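Local coordinates for protein mRNA interferase (Mycobacterium tuberculosis, PDB 6L2A) that probably acts as the RNA-cleaving toxin of a type II toxin-antitoxin system, as an endonuclease of the PemK/MazF family, at residues F65-L69 and C80-E85; R8-W12 and G100-A104; G48-P54 and Q86-T92. The protein carries 6 engineered substitutions. The contacts are given in a common frame with arbitrary orientation. Residue numbers count along the deposited sequence, not the author numbering.

Contact 1: residues F65-L69 and C80-E85; sequences FQVLL and CKAQAE
Strands 66-69 and 80-83 run antiparallel, their axes at 152° with a closest approach of 4.4 Å. Gln66 is set opposite Gln83, Val67 opposite Ala82, Leu68 opposite Lys81 and Leu69 opposite Cys80. Backbone bonds run Val67 N to Ala82 O (3.1 Å) and Ala82 N to Val67 O (2.9 Å), then Leu69 N to Cys80 O (2.6 Å) and Cys80 N to Leu69 O (3.0 Å). Where Ala84 and Glu85 enter a 3-10 turn, Ala84 N makes a weak hydrogen bond to Phe65 O (3.2 Å). On the face of Gln66 and Lys81, the Gln66 amide (chi1 m, chi2 t) is satisfied at both ends: OE1 accepts from Lys81 NZ (3.0 Å) and Tyr63 N, while NE2 donates to Glu85 OE2 (2.9 Å) and a water (3.2 Å). Lys81 NZ also donates to Lys61 O. Glu85 (chi1 p, chi2 m) takes a second, weak bond at OE2 from Gln83 NE2 (3.3 Å); its OE1, without a hydrogen-bonding partner, lies 3.2 Å from Phe65 CD1 at the ring edge. On the other face Leu69 CD1 meets Ala82 CB at 4.0 Å. Strand 80-83 also bonds strand 49-56, making this an antiparallel pair of the SH3-like barrel of PemK/MazF toxins.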
ATOM      1  N   PHE A  65       4.849  12.868  -2.077  1.00 17.63           N
ATOM      2  CA  PHE A  65       4.163  11.587  -2.005  1.00 16.53           C
ATOM      3  C   PHE A  65       2.652  11.754  -1.913  1.00 21.29           C
ATOM      4  O   PHE A  65       1.949  10.809  -1.538  1.00 14.54           O
ATOM      5  CB  PHE A  65       4.689  10.767  -0.823  1.00 16.75           C
ATOM      6  CG  PHE A  65       4.828  11.552   0.451  1.00 19.88           C
ATOM      7  CD1 PHE A  65       3.761  11.677   1.325  1.00 15.91           C
ATOM      8  CD2 PHE A  65       6.032  12.155   0.780  1.00 22.91           C
ATOM      9  CE1 PHE A  65       3.890  12.393   2.500  1.00 20.94           C
ATOM     10  CE2 PHE A  65       6.166  12.875   1.956  1.00 22.30           C
ATOM     11  CZ  PHE A  65       5.095  12.992   2.816  1.00 24.77           C
ATOM     12  N   GLN A  66       2.145  12.941  -2.240  1.00 17.88           N
ATOM     13  CA  GLN A  66       0.723  13.238  -2.254  1.00 22.14           C
ATOM     14  C   GLN A  66       0.399  13.981  -3.542  1.00 20.32           C
ATOM     15  O   GLN A  66       1.273  14.597  -4.157  1.00 20.84           O
ATOM     16  CB  GLN A  66       0.312  14.070  -1.029  1.00 19.35           C
ATOM     17  CG  GLN A  66       0.775  13.475   0.296  1.00 21.03           C
ATOM     18  CD  GLN A  66       0.649  14.447   1.453  1.00 24.20           C
ATOM     19  OE1 GLN A  66       0.673  15.662   1.260  1.00 23.34           O
ATOM     20  NE2 GLN A  66       0.527  13.914   2.665  1.00 21.74           N
ATOM     21  N   VAL A  67      -0.864  13.915  -3.961  1.00 18.98           N
ATOM     22  CA  VAL A  67      -1.284  14.469  -5.246  1.00 18.34           C
ATOM     23  C   VAL A  67      -2.532  15.316  -5.041  1.00 17.92           C
ATOM     24  O   VAL A  67      -3.545  14.825  -4.528  1.00 16.89           O
ATOM     25  CB  VAL A  67      -1.547  13.373  -6.293  1.00 18.30           C
ATOM     26  CG1 VAL A  67      -1.982  14.000  -7.613  1.00 18.51           C
ATOM     27  CG2 VAL A  67      -0.302  12.520  -6.497  1.00 15.84           C
ATOM     28  N   LEU A  68      -2.469  16.576  -5.463  1.00 19.54           N
ATOM     29  CA  LEU A  68      -3.633  17.452  -5.420  1.00 21.33           C
ATOM     30  C   LEU A  68      -4.677  16.989  -6.430  1.00 24.01           C
ATOM     31  O   LEU A  68      -4.372  16.805  -7.613  1.00 21.29           O
ATOM     32  CB  LEU A  68      -3.211  18.892  -5.711  1.00 23.62           C
ATOM     33  CG  LEU A  68      -4.305  19.952  -5.879  1.00 26.21           C
ATOM     34  CD1 LEU A  68      -4.983  20.247  -4.555  1.00 29.15           C
ATOM     35  CD2 LEU A  68      -3.726  21.220  -6.483  1.00 45.42           C
ATOM     36  N   LEU A  69      -5.909  16.795  -5.962  1.00 17.83           N
ATOM     37  CA  LEU A  69      -7.018  16.348  -6.800  1.00 21.36           C
ATOM     38  C   LEU A  69      -8.033  17.478  -6.923  1.00 27.48           C
ATOM     39  O   LEU A  69      -8.631  17.889  -5.923  1.00 24.93           O
ATOM     40  CB  LEU A  69      -7.673  15.094  -6.220  1.00 20.45           C
ATOM     41  CG  LEU A  69      -6.762  13.884  -5.997  1.00 17.46           C
ATOM     42  CD1 LEU A  69      -7.531  12.735  -5.360  1.00 22.99           C
ATOM     43  CD2 LEU A  69      -6.127  13.449  -7.309  1.00 14.49           C
ATOM     44  N   CYS A  80      -8.830  18.297  -2.939  1.00 26.19           N
ATOM     45  CA  CYS A  80      -8.369  17.327  -1.963  1.00 25.27           C
ATOM     46  C   CYS A  80      -7.002  16.829  -2.396  1.00 24.80           C
ATOM     47  O   CYS A  80      -6.526  17.133  -3.492  1.00 23.78           O
ATOM     48  CB  CYS A  80      -9.358  16.167  -1.829  1.00 25.09           C
ATOM     49  SG  CYS A  80     -10.945  16.574  -1.066  1.00 30.11           S
ATOM     50  N   LYS A  81      -6.359  16.058  -1.529  1.00 18.34           N
ATOM     51  CA  LYS A  81      -5.096  15.439  -1.890  1.00 19.71           C
ATOM     52  C   LYS A  81      -5.143  13.956  -1.564  1.00 16.27           C
ATOM     53  O   LYS A  81      -5.624  13.554  -0.501  1.00 18.59           O
ATOM     54  CB  LYS A  81      -3.900  16.113  -1.189  1.00 24.46           C
ATOM     55  CG  LYS A  81      -3.905  16.056   0.322  1.00 20.93           C
ATOM     56  CD  LYS A  81      -2.611  16.637   0.875  1.00 23.37           C
ATOM     57  CE  LYS A  81      -2.493  16.411   2.372  1.00 23.11           C
ATOM     58  NZ  LYS A  81      -1.329  17.138   2.949  1.00 23.49           N
ATOM     59  N   ALA A  82      -4.677  13.146  -2.511  1.00 18.78           N
ATOM     60  CA  ALA A  82      -4.481  11.727  -2.269  1.00 15.54           C
ATOM     61  C   ALA A  82      -3.185  11.540  -1.494  1.00 16.45           C
ATOM     62  O   ALA A  82      -2.162  12.138  -1.834  1.00 16.93           O
ATOM     63  CB  ALA A  82      -4.431  10.957  -3.589  1.00 15.12           C
ATOM     64  N   GLN A  83      -3.233  10.723  -0.449  1.00 18.36           N
ATOM     65  CA  GLN A  83      -2.101  10.518   0.450  1.00 22.32           C
ATOM     66  C   GLN A  83      -1.541   9.120   0.200  1.00 16.07           C
ATOM     67  O   GLN A  83      -1.984   8.144   0.807  1.00 16.39           O
ATOM     68  CB  GLN A  83      -2.528  10.691   1.902  1.00 16.91           C
ATOM     69  CG  GLN A  83      -3.201  12.016   2.206  1.00 18.85           C
ATOM     70  CD  GLN A  83      -3.609  12.129   3.662  1.00 30.22           C
ATOM     71  OE1 GLN A  83      -4.757  11.869   4.019  1.00 33.83           O
ATOM     72  NE2 GLN A  83      -2.664  12.510   4.512  1.00 29.59           N
ATOM     73  N   ALA A  84      -0.556   9.028  -0.698  1.00 16.09           N
ATOM     74  CA  ALA A  84       0.029   7.733  -1.022  1.00 18.50           C
ATOM     75  C   ALA A  84       0.740   7.103   0.167  1.00 22.53           C
ATOM     76  O   ALA A  84       0.871   5.874   0.211  1.00 17.85           O
ATOM     77  CB  ALA A  84       1.000   7.862  -2.196  1.00 17.65           C
ATOM     78  N   GLU A  85       1.199   7.908   1.129  1.00 17.83           N
ATOM     79  CA  GLU A  85       1.822   7.351   2.323  1.00 20.01           C
ATOM     80  C   GLU A  85       0.816   6.674   3.246  1.00 21.95           C
ATOM     81  O   GLU A  85       1.228   6.000   4.194  1.00 21.67           O
ATOM     82  CB  GLU A  85       2.584   8.443   3.085  1.00 20.32           C
ATOM     83  CG  GLU A  85       1.738   9.329   4.004  1.00 21.22           C
ATOM     84  CD  GLU A  85       0.959  10.414   3.272  1.00 27.62           C
ATOM     85  OE1 GLU A  85       0.899  10.390   2.025  1.00 17.87           O
ATOM     86  OE2 GLU A  85       0.407  11.303   3.955  1.00 28.57           O
TER
HETATM   87  O   HOH W   1      -0.193  15.212   5.454  1.00 31.79           O

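Contact 2: residues R8-W12 and G100-A104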
ATOM      1  N   ARG A   8      -9.347   1.183 -11.324  1.00 14.36           N
ATOM      2  CA  ARG A   8      -8.209   1.980 -10.885  1.00 13.74           C
ATOM      3  C   ARG A   8      -8.396   3.440 -11.278  1.00 19.10           C
ATOM      4  O   ARG A   8      -8.760   3.746 -12.417  1.00 18.59           O
ATOM      5  CB  ARG A   8      -6.918   1.437 -11.494  1.00 19.83           C
ATOM      6  CG  ARG A   8      -5.664   2.058 -10.893  1.00 17.15           C
ATOM      7  CD  ARG A   8      -4.379   1.406 -11.392  1.00 11.38           C
ATOM      8  NE  ARG A   8      -3.239   1.780 -10.556  1.00 15.03           N
ATOM      9  CZ  ARG A   8      -2.480   2.856 -10.750  1.00 18.63           C
ATOM     10  NH1 ARG A   8      -2.725   3.675 -11.764  1.00 21.90           N
ATOM     11  NH2 ARG A   8      -1.474   3.116  -9.927  1.00 17.44           N
ATOM     12  N   GLY A   9      -8.139   4.341 -10.331  1.00 15.34           N
ATOM     13  CA  GLY A   9      -8.377   5.752 -10.534  1.00 12.30           C
ATOM     14  C   GLY A   9      -9.743   6.229 -10.094  1.00 17.57           C
ATOM     15  O   GLY A   9      -9.952   7.443  -9.981  1.00 17.16           O
ATOM     16  N   GLU A  10     -10.677   5.317  -9.844  1.00 14.86           N
ATOM     17  CA  GLU A  10     -11.973   5.711  -9.316  1.00 19.28           C
ATOM     18  C   GLU A  10     -11.849   6.134  -7.859  1.00 16.89           C
ATOM     19  O   GLU A  10     -10.991   5.650  -7.115  1.00 19.57           O
ATOM     20  CB  GLU A  10     -12.977   4.565  -9.431  1.00 16.36           C
ATOM     21  CG  GLU A  10     -13.423   4.253 -10.845  1.00 15.31           C
ATOM     22  CD  GLU A  10     -14.554   3.246 -10.883  1.00 24.28           C
ATOM     23  OE1 GLU A  10     -15.302   3.234 -11.880  1.00 24.37           O
ATOM     24  OE2 GLU A  10     -14.693   2.465  -9.916  1.00 17.02           O
ATOM     25  N   ILE A  11     -12.728   7.047  -7.453  1.00 12.71           N
ATOM     26  CA  ILE A  11     -12.801   7.523  -6.077  1.00 17.33           C
ATOM     27  C   ILE A  11     -14.031   6.902  -5.435  1.00 19.40           C
ATOM     28  O   ILE A  11     -15.154   7.082  -5.921  1.00 16.67           O
ATOM     29  CB  ILE A  11     -12.851   9.055  -6.007  1.00 18.34           C
ATOM     30  CG1 ILE A  11     -11.602   9.641  -6.656  1.00 18.15           C
ATOM     31  CG2 ILE A  11     -12.975   9.525  -4.560  1.00 21.24           C
ATOM     32  CD1 ILE A  11     -11.640  11.122  -6.781  1.00 25.79           C
ATOM     33  N   TRP A  12     -13.819   6.172  -4.346  1.00 18.38           N
ATOM     34  CA  TRP A  12     -14.879   5.485  -3.632  1.00 21.38           C
ATOM     35  C   TRP A  12     -14.912   5.941  -2.182  1.00 20.32           C
ATOM     36  O   TRP A  12     -13.876   6.247  -1.586  1.00 23.97           O
ATOM     37  CB  TRP A  12     -14.688   3.963  -3.671  1.00 20.98           C
ATOM     38  CG  TRP A  12     -15.057   3.321  -4.967  1.00 16.45           C
ATOM     39  CD1 TRP A  12     -14.430   3.476  -6.168  1.00 19.53           C
ATOM     40  CD2 TRP A  12     -16.132   2.402  -5.189  1.00 22.02           C
ATOM     41  NE1 TRP A  12     -15.056   2.720  -7.128  1.00 20.48           N
ATOM     42  CE2 TRP A  12     -16.103   2.048  -6.552  1.00 17.12           C
ATOM     43  CE3 TRP A  12     -17.119   1.847  -4.368  1.00 19.15           C
ATOM     44  CZ2 TRP A  12     -17.023   1.165  -7.115  1.00 22.42           C
ATOM     45  CZ3 TRP A  12     -18.033   0.969  -4.928  1.00 21.43           C
ATOM     46  CH2 TRP A  12     -17.978   0.637  -6.289  1.00 17.00           C
ATOM     47  N   GLY A 100     -16.510   9.293  -7.776  1.00 21.49           N
ATOM     48  CA  GLY A 100     -16.079   9.863  -9.034  1.00 20.75           C
ATOM     49  C   GLY A 100     -14.800   9.231  -9.534  1.00 24.11           C
ATOM     50  O   GLY A 100     -14.571   8.034  -9.340  1.00 20.35           O
ATOM     51  N   ARG A 101     -13.948  10.031 -10.167  1.00 20.91           N
ATOM     52  CA  ARG A 101     -12.740   9.519 -10.790  1.00 18.68           C
ATOM     53  C   ARG A 101     -11.715  10.635 -10.877  1.00 26.48           C
ATOM     54  O   ARG A 101     -12.073  11.793 -11.102  1.00 26.56           O
ATOM     55  CB  ARG A 101     -13.048   8.975 -12.188  1.00 25.09           C
ATOM     56  CG  ARG A 101     -11.998   8.071 -12.784  1.00 44.13           C
ATOM     57  CD  ARG A 101     -12.306   7.859 -14.254  1.00 47.70           C
ATOM     58  NE  ARG A 101     -12.922   9.052 -14.836  1.00 48.81           N
ATOM     59  CZ  ARG A 101     -12.246  10.002 -15.475  1.00 52.21           C
ATOM     60  NH1 ARG A 101     -10.932   9.892 -15.623  1.00 40.61           N
ATOM     61  NH2 ARG A 101     -12.880  11.056 -15.972  1.00 49.32           N
ATOM     62  N   VAL A 102     -10.445  10.288 -10.697  1.00 21.87           N
ATOM     63  CA  VAL A 102      -9.376  11.239 -10.978  1.00 17.95           C
ATOM     64  C   VAL A 102      -9.084  11.211 -12.472  1.00 19.98           C
ATOM     65  O   VAL A 102      -9.315  10.205 -13.154  1.00 18.62           O
ATOM     66  CB  VAL A 102      -8.113  10.933 -10.146  1.00 19.39           C
ATOM     67  CG1 VAL A 102      -8.466  10.804  -8.669  1.00 15.57           C
ATOM     68  CG2 VAL A 102      -7.418   9.672 -10.651  1.00 17.47           C
ATOM     69  N   SER A 103      -8.590  12.329 -12.997  1.00 21.81           N
ATOM     70  CA  SER A 103      -8.235  12.370 -14.406  1.00 25.33           C
ATOM     71  C   SER A 103      -7.004  11.506 -14.665  1.00 26.14           C
ATOM     72  O   SER A 103      -6.282  11.113 -13.744  1.00 17.52           O
ATOM     73  CB  SER A 103      -7.974  13.808 -14.856  1.00 27.05           C
ATOM     74  OG  SER A 103      -6.790  14.315 -14.267  1.00 23.60           O
ATOM     75  N   ALA A 104      -6.766  11.208 -15.944  1.00 14.71           N
ATOM     76  CA  ALA A 104      -5.600  10.403 -16.292  1.00 21.27           C
ATOM     77  C   ALA A 104      -4.299  11.111 -15.930  1.00 15.29           C
ATOM     78  O   ALA A 104      -3.300  10.453 -15.619  1.00 16.43           O
ATOM     79  CB  ALA A 104      -5.626  10.052 -17.780  1.00 34.65           C
TER
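Ile11 lays its CD1 methyl against Val102, 3.7 Å from CG1, and this apolar overlap is covered by Val31 and Ile99 of the barrel and Leu107 of helix 104-117. The backbones beneath it are antiparallel. Ile11 and Gly100 form a hydrogen-bonded pair, Ile11 N to Gly100 O at 2.8 Å and Gly100 N to Ile11 O at 3.2 Å; Glu10 and Arg101 follow as a non-hydrogen-bonded pair with their CA atoms 4.2 Å apart. One further bond, Val102 N to Gly9 O (3.0 Å), extends the pairing past the strand ends. Strand 10-14, near the start of the chain, is thereby joined to strand 95-101, near its end, within the SH3-like fold, while its other neighbour is strand 28-32. Gly9 has phi 92° and psi -14°, angles at which a side chain would collide with the Arg8 carbonyl oxygen. Glu10 OE2 accepts from Trp12 NE1 at 2.8 Å along the strand, and OE1 forms a salt bridge with Arg7 just before it. After Val102 the chain turns into helix 104-117: Ser103 is its N-cap, its side chain capping a backbone N of the first turn, while Glu106 OE1 accepts from Ser103 N, as in a capping box.

Contact 3: residues G48-P54 and Q86-T92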
ATOM      1  N   GLY A  48     -12.429 -10.205  -2.124  1.00 24.24           N
ATOM      2  CA  GLY A  48     -11.030  -9.978  -2.388  1.00 29.66           C
ATOM      3  C   GLY A  48     -10.574  -8.619  -1.874  1.00 28.04           C
ATOM      4  O   GLY A  48     -11.360  -7.789  -1.434  1.00 31.15           O
ATOM      5  N   VAL A  49      -9.253  -8.431  -1.944  1.00 24.85           N
ATOM      6  CA  VAL A  49      -8.613  -7.205  -1.477  1.00 22.36           C
ATOM      7  C   VAL A  49      -8.485  -6.217  -2.626  1.00 23.43           C
ATOM      8  O   VAL A  49      -8.093  -6.577  -3.742  1.00 25.30           O
ATOM      9  CB  VAL A  49      -7.233  -7.501  -0.857  1.00 31.06           C
ATOM     10  CG1 VAL A  49      -7.383  -8.013   0.563  1.00 41.96           C
ATOM     11  CG2 VAL A  49      -6.465  -8.493  -1.712  1.00 30.57           C
ATOM     12  N   ILE A  50      -8.826  -4.964  -2.344  1.00 19.66           N
ATOM     13  CA  ILE A  50      -8.545  -3.820  -3.201  1.00 24.65           C
ATOM     14  C   ILE A  50      -7.556  -2.939  -2.454  1.00 23.12           C
ATOM     15  O   ILE A  50      -7.561  -2.889  -1.221  1.00 27.82           O
ATOM     16  CB  ILE A  50      -9.830  -3.033  -3.551  1.00 25.91           C
ATOM     17  CG1 ILE A  50     -10.916  -3.988  -4.045  1.00 32.48           C
ATOM     18  CG2 ILE A  50      -9.557  -1.960  -4.596  1.00 34.95           C
ATOM     19  CD1 ILE A  50     -10.574  -4.672  -5.349  1.00 27.01           C
ATOM     20  N   THR A  51      -6.691  -2.254  -3.194  1.00 16.33           N
ATOM     21  CA  THR A  51      -5.733  -1.337  -2.597  1.00 12.82           C
ATOM     22  C   THR A  51      -6.148   0.090  -2.928  1.00 17.53           C
ATOM     23  O   THR A  51      -6.422   0.404  -4.090  1.00 16.49           O
ATOM     24  CB  THR A  51      -4.315  -1.625  -3.089  1.00 18.30           C
ATOM     25  OG1 THR A  51      -3.952  -2.960  -2.718  1.00 17.50           O
ATOM     26  CG2 THR A  51      -3.338  -0.656  -2.462  1.00 22.35           C
ATOM     27  N   VAL A  52      -6.218   0.940  -1.902  1.00 14.54           N
ATOM     28  CA  VAL A  52      -6.730   2.294  -2.049  1.00 13.60           C
ATOM     29  C   VAL A  52      -5.758   3.289  -1.431  1.00 18.66           C
ATOM     30  O   VAL A  52      -4.952   2.957  -0.560  1.00 16.78           O
ATOM     31  CB  VAL A  52      -8.129   2.464  -1.415  1.00 14.74           C
ATOM     32  CG1 VAL A  52      -9.131   1.523  -2.071  1.00 14.25           C
ATOM     33  CG2 VAL A  52      -8.063   2.233   0.090  1.00 16.27           C
ATOM     34  N   VAL A  53      -5.860   4.529  -1.895  1.00 15.61           N
ATOM     35  CA  VAL A  53      -5.098   5.655  -1.362  1.00 13.82           C
ATOM     36  C   VAL A  53      -6.080   6.659  -0.767  1.00 15.33           C
ATOM     37  O   VAL A  53      -6.882   7.248  -1.505  1.00 18.46           O
ATOM     38  CB  VAL A  53      -4.222   6.291  -2.451  1.00 15.08           C
ATOM     39  CG1 VAL A  53      -3.701   7.635  -1.999  1.00 14.38           C
ATOM     40  CG2 VAL A  53      -3.068   5.363  -2.800  1.00 14.93           C
ATOM     41  N   PRO A  54      -6.065   6.874   0.547  1.00 19.84           N
ATOM     42  CA  PRO A  54      -7.040   7.782   1.159  1.00 17.37           C
ATOM     43  C   PRO A  54      -6.851   9.217   0.701  1.00 18.21           C
ATOM     44  O   PRO A  54      -5.756   9.645   0.329  1.00 18.47           O
ATOM     45  CB  PRO A  54      -6.766   7.643   2.662  1.00 18.17           C
ATOM     46  CG  PRO A  54      -6.057   6.340   2.804  1.00 21.95           C
ATOM     47  CD  PRO A  54      -5.247   6.183   1.554  1.00 20.32           C
ATOM     48  N   GLN A  86      -0.485   6.829   2.987  1.00 18.21           N
ATOM     49  CA  GLN A  86      -1.531   6.200   3.782  1.00 22.48           C
ATOM     50  C   GLN A  86      -2.175   5.026   3.053  1.00 20.46           C
ATOM     51  O   GLN A  86      -3.299   4.639   3.386  1.00 23.67           O
ATOM     52  CB  GLN A  86      -2.592   7.230   4.170  1.00 24.55           C
ATOM     53  CG  GLN A  86      -2.036   8.456   4.876  1.00 30.45           C
ATOM     54  CD  GLN A  86      -2.411   8.501   6.341  1.00 43.55           C
ATOM     55  OE1 GLN A  86      -1.933   7.694   7.141  1.00 49.36           O
ATOM     56  NE2 GLN A  86      -3.274   9.443   6.703  1.00 46.57           N
ATOM     57  N   ILE A  87      -1.476   4.454   2.069  1.00 17.15           N
ATOM     58  CA  ILE A  87      -2.034   3.389   1.242  1.00 14.11           C
ATOM     59  C   ILE A  87      -2.449   2.202   2.104  1.00 31.02           C
ATOM     60  O   ILE A  87      -1.752   1.820   3.053  1.00 22.06           O
ATOM     61  CB  ILE A  87      -1.000   2.993   0.173  1.00 21.18           C
ATOM     62  CG1 ILE A  87      -1.499   1.844  -0.702  1.00 21.36           C
ATOM     63  CG2 ILE A  87       0.336   2.638   0.818  1.00 26.77           C
ATOM     64  CD1 ILE A  87      -0.540   1.503  -1.827  1.00 23.13           C
ATOM     65  N   ARG A  88      -3.615   1.630   1.794  1.00 22.63           N
ATOM     66  CA  ARG A  88      -4.139   0.480   2.520  1.00 29.61           C
ATOM     67  C   ARG A  88      -4.785  -0.493   1.547  1.00 25.36           C
ATOM     68  O   ARG A  88      -5.242  -0.117   0.466  1.00 20.10           O
ATOM     69  CB  ARG A  88      -5.199   0.855   3.567  1.00 26.23           C
ATOM     70  CG  ARG A  88      -5.110   2.244   4.155  1.00 48.08           C
ATOM     71  CD  ARG A  88      -4.300   2.255   5.435  1.00 48.07           C
ATOM     72  NE  ARG A  88      -4.619   3.420   6.253  1.00 41.59           N
ATOM     73  CZ  ARG A  88      -5.655   3.480   7.084  1.00 62.61           C
ATOM     74  NH1 ARG A  88      -5.878   4.578   7.793  1.00 65.71           N
ATOM     75  NH2 ARG A  88      -6.470   2.440   7.206  1.00 55.81           N
ATOM     76  N   SER A  89      -4.842  -1.753   1.965  1.00 28.85           N
ATOM     77  CA  SER A  89      -5.621  -2.777   1.287  1.00 24.02           C
ATOM     78  C   SER A  89      -6.858  -3.080   2.117  1.00 29.28           C
ATOM     79  O   SER A  89      -6.764  -3.266   3.335  1.00 28.80           O
ATOM     80  CB  SER A  89      -4.802  -4.049   1.061  1.00 28.89           C
ATOM     81  OG  SER A  89      -3.755  -3.809   0.136  1.00 37.25           O
ATOM     82  N   ILE A  90      -8.015  -3.116   1.460  1.00 27.33           N
ATOM     83  CA  ILE A  90      -9.287  -3.326   2.130  1.00 23.11           C
ATOM     84  C   ILE A  90     -10.038  -4.439   1.418  1.00 19.93           C
ATOM     85  O   ILE A  90      -9.770  -4.761   0.259  1.00 19.47           O
ATOM     86  CB  ILE A  90     -10.145  -2.043   2.165  1.00 24.80           C
ATOM     87  CG1 ILE A  90     -10.401  -1.543   0.743  1.00 19.74           C
ATOM     88  CG2 ILE A  90      -9.462  -0.965   2.993  1.00 33.50           C
ATOM     89  CD1 ILE A  90     -11.382  -0.383   0.665  1.00 22.30           C
ATOM     90  N   ALA A  91     -10.987  -5.030   2.134  1.00 22.64           N
ATOM     91  CA  ALA A  91     -11.907  -5.968   1.515  1.00 23.89           C
ATOM     92  C   ALA A  91     -12.880  -5.221   0.612  1.00 20.39           C
ATOM     93  O   ALA A  91     -13.220  -4.061   0.857  1.00 23.35           O
ATOM     94  CB  ALA A  91     -12.673  -6.750   2.582  1.00 23.99           C
ATOM     95  N   THR A  92     -13.327  -5.896  -0.450  1.00 20.50           N
ATOM     96  CA  THR A  92     -14.365  -5.307  -1.292  1.00 25.56           C
ATOM     97  C   THR A  92     -15.622  -5.014  -0.487  1.00 29.69           C
ATOM     98  O   THR A  92     -16.373  -4.091  -0.820  1.00 21.92           O
ATOM     99  CB  THR A  92     -14.697  -6.228  -2.467  1.00 24.44           C
ATOM    100  OG1 THR A  92     -15.162  -7.491  -1.972  1.00 29.45           O
ATOM    101  CG2 THR A  92     -13.475  -6.446  -3.339  1.00 24.65           C
TER
HETATM  102  O   HOH W   2     -14.429  -8.950   0.063  1.00 23.30           O
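This is an antiparallel pairing within one chain, of strands 49-56 and 88-91 of the SH3-like fold, on the side that faces the second subunit. The axes approach to 4.4 Å but make an angle of 140°, so the pair is strongly twisted. Two hydrogen-bonded pairs hold its middle: Ile50 N to Ile90 O (2.8 Å) with Ile90 N to Ile50 O (2.7 Å), and Val52 N to Arg88 O (2.8 Å) with Arg88 N to Val52 O (3.0 Å). At one end Thr92 N donates to Gly48 O (2.9 Å), and a water accepts from Gly48 N (3.2 Å) and lies 2.6 Å from Thr92 OG1. At the other end Pro54, which has no amide hydrogen, sets its ring against Gln86, with CG 3.8 Å from Gln86 CB. CA-H...O contacts fill the gaps, such as Val49 CA to Ile90 O at 3.2 Å. Ile50, Val52 and Ile90 share one face, where Val52 CG1 meets Ile90 CD1 at 4.0 Å; Ile50 CG1 also touches Thr92 CG2 (3.6 Å), beside Ala42 of helix 36-45. On the face of Thr51 and Ser89 the two hydroxyls lie 3.0 Å apart, and both have partners across the dimer: Thr51 OG1 bonds to His117 NE2 of the second subunit, and Ser89 OG to Ile87 O of that subunit, with its Glu85 O also within hydrogen-bonding reach of the same proton. Main-chain bonding thus secures the strands within the monomer, whereas the hydroxyl-bearing face ties the two subunits together.

The three contacts belong to one curled antiparallel sheet. Contacts 1 and 3 have centres about 15 Å apart and meet directly: Gln83 N lies 2.9 Å from Pro54 O, a probable hydrogen bond, and Val53 CG1 packs 3.8 Å from Ala82 CB. Strand 49-56 therefore pairs with strands from both contacts. Contact 2 touches contact 1 through Leu69 CD2 and Val102 CG1, 3.8 Å apart, but lies across the chain's centre from contact 3, nearest atoms about 6 Å apart. Contact 3, with Glu85 of contact 1, faces the second subunit. MazF relatives bind RNA along their dimer interface, so contact 3 probably lies near that site; no RNA is bound here.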